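Local structure of neural-cadherin (Drosophila melanogaster, 3UBF) at residues Val117-Leu130 with Ser160-Leu173. The protein mediates calcium-dependent, mainly homophilic adhesion between cells through a long row of extracellular cadherin domains, three of which make up this fragment. Residues are numbered along the deposited sequence; the frame is centred on the assembly and turned at random.
With ZN (zinc ion), chain K.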
# COMPACT_ATOMS: atom_id res chain seq x y z
N VAL A 117 -13.92 18.95 9.24
CA VAL A 117 -15.08 18.60 10.04
C VAL A 117 -16.06 19.76 10.11
O VAL A 117 -15.70 20.88 10.48
CB VAL A 117 -14.69 18.14 11.46
CG1 VAL A 117 -13.90 19.22 12.21
CG2 VAL A 117 -15.93 17.74 12.25
N GLN A 118 -17.31 19.48 9.73
CA GLN A 118 -18.43 20.40 9.87
C GLN A 118 -18.39 21.04 11.26
O GLN A 118 -18.10 20.35 12.25
CB GLN A 118 -19.71 19.59 9.70
CG GLN A 118 -20.79 20.19 8.83
CD GLN A 118 -22.20 19.71 9.23
OE1 GLN A 118 -22.44 18.51 9.46
NE2 GLN A 118 -23.14 20.65 9.33
N LEU A 119 -18.65 22.34 11.36
CA LEU A 119 -18.51 23.03 12.65
C LEU A 119 -19.46 22.54 13.73
O LEU A 119 -19.12 22.50 14.91
CB LEU A 119 -18.62 24.54 12.50
CG LEU A 119 -17.52 25.20 11.68
CD1 LEU A 119 -17.62 26.71 11.77
CD2 LEU A 119 -16.13 24.69 12.11
N ASN A 120 -20.67 22.18 13.33
CA ASN A 120 -21.67 21.71 14.28
C ASN A 120 -21.89 20.23 14.09
O ASN A 120 -22.99 19.74 14.30
CB ASN A 120 -22.98 22.47 14.08
CG ASN A 120 -23.50 22.36 12.66
OD1 ASN A 120 -22.80 21.86 11.76
ND2 ASN A 120 -24.73 22.84 12.43
N ALA A 121 -20.85 19.52 13.67
CA ALA A 121 -20.93 18.09 13.48
C ALA A 121 -21.56 17.40 14.69
O ALA A 121 -21.07 17.54 15.81
CB ALA A 121 -19.58 17.52 13.20
N PRO A 122 -22.66 16.67 14.48
CA PRO A 122 -23.23 15.91 15.59
C PRO A 122 -22.41 14.64 15.86
O PRO A 122 -21.68 14.18 14.97
CB PRO A 122 -24.64 15.56 15.11
CG PRO A 122 -24.55 15.55 13.62
CD PRO A 122 -23.45 16.52 13.24
N PRO A 123 -22.49 14.10 17.08
CA PRO A 123 -21.71 12.92 17.45
C PRO A 123 -21.80 11.81 16.40
O PRO A 123 -22.88 11.55 15.85
CB PRO A 123 -22.39 12.45 18.75
CG PRO A 123 -22.96 13.68 19.34
CD PRO A 123 -23.29 14.62 18.21
N ASN A 124 -20.67 11.16 16.13
CA ASN A 124 -20.63 9.99 15.24
C ASN A 124 -20.76 10.32 13.78
O ASN A 124 -21.15 9.49 12.96
CB ASN A 124 -21.67 8.96 15.68
CG ASN A 124 -21.31 8.33 16.98
OD1 ASN A 124 -22.04 8.47 17.97
ND2 ASN A 124 -20.13 7.67 17.01
N THR A 125 -20.45 11.57 13.48
CA THR A 125 -20.30 12.04 12.13
C THR A 125 -18.98 11.52 11.59
O THR A 125 -17.92 11.79 12.17
CB THR A 125 -20.34 13.57 12.12
OG1 THR A 125 -21.64 13.97 12.55
CG2 THR A 125 -20.04 14.12 10.72
N PRO A 126 -19.04 10.74 10.50
CA PRO A 126 -17.83 10.29 9.82
C PRO A 126 -17.17 11.46 9.10
O PRO A 126 -17.85 12.24 8.44
CB PRO A 126 -18.36 9.25 8.83
CG PRO A 126 -19.76 9.65 8.57
CD PRO A 126 -20.26 10.35 9.79
N VAL A 127 -15.86 11.60 9.26
CA VAL A 127 -15.14 12.72 8.66
C VAL A 127 -14.10 12.22 7.66
O VAL A 127 -13.65 12.98 6.80
CB VAL A 127 -14.43 13.57 9.73
CG1 VAL A 127 -15.45 14.16 10.69
CG2 VAL A 127 -13.40 12.74 10.48
N PHE A 128 -13.74 10.95 7.78
CA PHE A 128 -12.75 10.35 6.86
C PHE A 128 -12.70 8.86 7.09
O PHE A 128 -12.95 8.38 8.20
CB PHE A 128 -11.46 11.00 7.38
CG PHE A 128 -10.27 10.76 6.49
CD1 PHE A 128 -10.05 11.56 5.37
CD2 PHE A 128 -9.36 9.76 6.80
CE1 PHE A 128 -8.95 11.36 4.56
CE2 PHE A 128 -8.25 9.56 6.00
CZ PHE A 128 -8.05 10.36 4.87
N THR A 129 -12.35 8.14 6.03
CA THR A 129 -12.28 6.69 6.06
C THR A 129 -10.85 6.28 5.77
O THR A 129 -10.38 6.39 4.62
CB THR A 129 -13.23 6.08 5.01
OG1 THR A 129 -14.55 6.57 5.23
CG2 THR A 129 -13.24 4.56 5.10
N LEU A 130 -10.15 5.82 6.80
CA LEU A 130 -8.84 5.22 6.62
C LEU A 130 -8.97 3.98 5.76
O LEU A 130 -9.87 3.16 5.99
CB LEU A 130 -8.23 4.85 7.96
CG LEU A 130 -8.10 5.97 8.99
CD1 LEU A 130 -7.70 5.36 10.31
CD2 LEU A 130 -7.09 7.05 8.52
N SER A 160 -13.88 -0.67 9.91
CA SER A 160 -14.14 0.05 8.67
C SER A 160 -13.09 1.10 8.35
O SER A 160 -12.93 1.50 7.19
CB SER A 160 -15.50 0.70 8.72
OG SER A 160 -15.59 1.60 9.81
N GLY A 161 -12.40 1.56 9.39
CA GLY A 161 -11.43 2.66 9.25
C GLY A 161 -12.09 4.04 9.31
O GLY A 161 -11.40 5.06 9.25
N VAL A 162 -13.42 4.07 9.46
CA VAL A 162 -14.15 5.33 9.48
C VAL A 162 -13.78 6.12 10.74
O VAL A 162 -13.75 5.57 11.86
CB VAL A 162 -15.68 5.10 9.38
CG1 VAL A 162 -16.42 6.40 9.43
CG2 VAL A 162 -16.02 4.36 8.07
N VAL A 163 -13.45 7.39 10.55
CA VAL A 163 -13.14 8.29 11.65
C VAL A 163 -14.39 9.11 11.91
O VAL A 163 -14.92 9.75 10.99
CB VAL A 163 -11.95 9.22 11.30
CG1 VAL A 163 -11.63 10.13 12.48
CG2 VAL A 163 -10.72 8.40 10.91
N ARG A 164 -14.86 9.07 13.15
CA ARG A 164 -16.13 9.67 13.54
C ARG A 164 -15.99 10.65 14.71
O ARG A 164 -15.24 10.38 15.65
CB ARG A 164 -17.13 8.58 13.92
CG ARG A 164 -17.64 7.77 12.76
CD ARG A 164 -18.66 6.77 13.24
NE ARG A 164 -19.27 6.01 12.16
CZ ARG A 164 -18.94 4.76 11.83
NH1 ARG A 164 -17.97 4.11 12.48
NH2 ARG A 164 -19.57 4.16 10.84
N THR A 165 -16.72 11.76 14.65
CA THR A 165 -16.70 12.75 15.71
C THR A 165 -17.30 12.16 16.97
O THR A 165 -18.23 11.35 16.90
CB THR A 165 -17.52 14.00 15.34
OG1 THR A 165 -18.89 13.65 15.11
CG2 THR A 165 -16.99 14.65 14.09
N ARG A 166 -16.79 12.56 18.13
CA ARG A 166 -17.52 12.26 19.35
C ARG A 166 -17.76 13.54 20.16
O ARG A 166 -17.08 14.56 19.94
CB ARG A 166 -16.87 11.14 20.17
CG ARG A 166 -15.57 11.49 20.82
CD ARG A 166 -14.86 10.27 21.42
NE ARG A 166 -15.45 9.82 22.69
CZ ARG A 166 -15.10 10.30 23.88
NH1 ARG A 166 -14.18 11.25 23.99
NH2 ARG A 166 -15.66 9.82 24.98
N GLY A 167 -18.73 13.48 21.07
CA GLY A 167 -19.11 14.62 21.89
C GLY A 167 -20.02 15.58 21.14
O GLY A 167 -20.15 15.49 19.92
N THR A 168 -20.64 16.51 21.87
CA THR A 168 -21.60 17.44 21.28
C THR A 168 -21.06 18.85 21.10
O THR A 168 -21.71 19.69 20.48
CB THR A 168 -22.90 17.55 22.11
OG1 THR A 168 -22.57 18.03 23.42
CG2 THR A 168 -23.61 16.19 22.22
N ASP A 169 -19.88 19.13 21.65
CA ASP A 169 -19.26 20.44 21.47
C ASP A 169 -19.03 20.73 19.99
O ASP A 169 -18.87 19.83 19.17
CB ASP A 169 -17.93 20.56 22.23
CG ASP A 169 -18.11 20.76 23.72
OD1 ASP A 169 -19.27 20.93 24.19
OD2 ASP A 169 -17.08 20.76 24.45
N LEU A 170 -19.03 22.02 19.67
CA LEU A 170 -18.73 22.51 18.35
C LEU A 170 -17.25 22.35 18.03
O LEU A 170 -16.42 22.20 18.93
CB LEU A 170 -19.12 23.99 18.28
CG LEU A 170 -20.57 24.33 18.62
CD1 LEU A 170 -20.75 25.85 18.74
CD2 LEU A 170 -21.51 23.75 17.58
N PHE A 171 -16.92 22.37 16.75
CA PHE A 171 -15.53 22.49 16.33
C PHE A 171 -15.30 23.93 15.89
O PHE A 171 -16.27 24.65 15.56
CB PHE A 171 -15.22 21.48 15.22
CG PHE A 171 -15.46 20.05 15.63
CD1 PHE A 171 -16.75 19.48 15.53
CD2 PHE A 171 -14.43 19.27 16.14
CE1 PHE A 171 -16.99 18.17 15.94
CE2 PHE A 171 -14.67 17.95 16.54
CZ PHE A 171 -15.96 17.40 16.44
N GLN A 172 -14.03 24.37 15.96
CA GLN A 172 -13.61 25.74 15.67
C GLN A 172 -13.17 25.89 14.22
O GLN A 172 -12.47 25.04 13.68
CB GLN A 172 -12.46 26.16 16.58
CG GLN A 172 -12.78 27.19 17.66
CD GLN A 172 -13.80 26.70 18.69
OE1 GLN A 172 -14.71 27.45 19.09
NE2 GLN A 172 -13.66 25.45 19.13
N LEU A 173 -13.57 26.99 13.60
CA LEU A 173 -13.17 27.30 12.24
C LEU A 173 -11.64 27.39 12.16
O LEU A 173 -11.00 27.93 13.06
CB LEU A 173 -13.82 28.60 11.78
CG LEU A 173 -13.59 29.10 10.34
CD1 LEU A 173 -13.86 28.02 9.29
CD2 LEU A 173 -14.43 30.37 10.09
ZN ZN K . -16.86 20.98 26.43
O HOH W 1 -20.34 19.80 16.89
O HOH W 2 -21.54 7.32 10.82
O HOH W 3 -11.04 1.24 4.87
O HOH W 4 -15.24 20.19 27.32
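Val117 lies over one face of the Phe171 ring. Its CG2 makes a CH-pi contact, 3.9 Å from the ring centroid and offset toward the rim. With CG1 between the backbone N and the carbonyl carbon (chi1 58°), both Val117 methyls meet the ring: CG2 over the face, CG1 near ring atom CG. Tyr177 meets the same ring edge-to-face, and Arg153 adds a cation-pi contact. Leu119 O accepts a bond from Phe171 N. The Leu119 side chain runs beside Phe171 O to the backbone of Leu173. Ala121 CB touches Phe171 CE1 at 3.8 Å, and one water joins Ala121 O to Asp169 O. Asp169 OD2 binds a zinc ion at 2.0 Å. The type II turn Pro122-Thr125 lies against Thr165; Pro123 CG approaches Gly167 O. Asn124 N donates to Thr165 O at 2.6 Å. Thr125 N donates to Thr165 OG1 at 3.1 Å, and Thr165 N returns a bond to Thr125 O. Thr165 OG1 sits between its own N and carbonyl carbon (chi1 61°), which turns CG2 to Val117, Ala121 and Val127. An alanine here would take away both OG1 and CG2, which is likely to leave Thr125 N without this acceptor and open a gap beside Val117. Strands 126-133 and 162-165 pair antiparallel in one sheet of the second domain's cadherin beta sandwich. Pro126 CB packs on Val162 CG1 at 3.5 Å, and that methyl also covers a face of the Arg164 guanidinium. Val127 N donates to Val163 O, and Val127 CG2 meets Val163 CG1. A beta bulge lets Phe128 O accept from Val163 N. Leu130 N donates to Gly161 O. Backbone bonds thus set the pairing, the Thr165 hydroxyl and backbone tie in the turn, and Val127 and Val163 pack inward against strand 201-207 of the facing sheet.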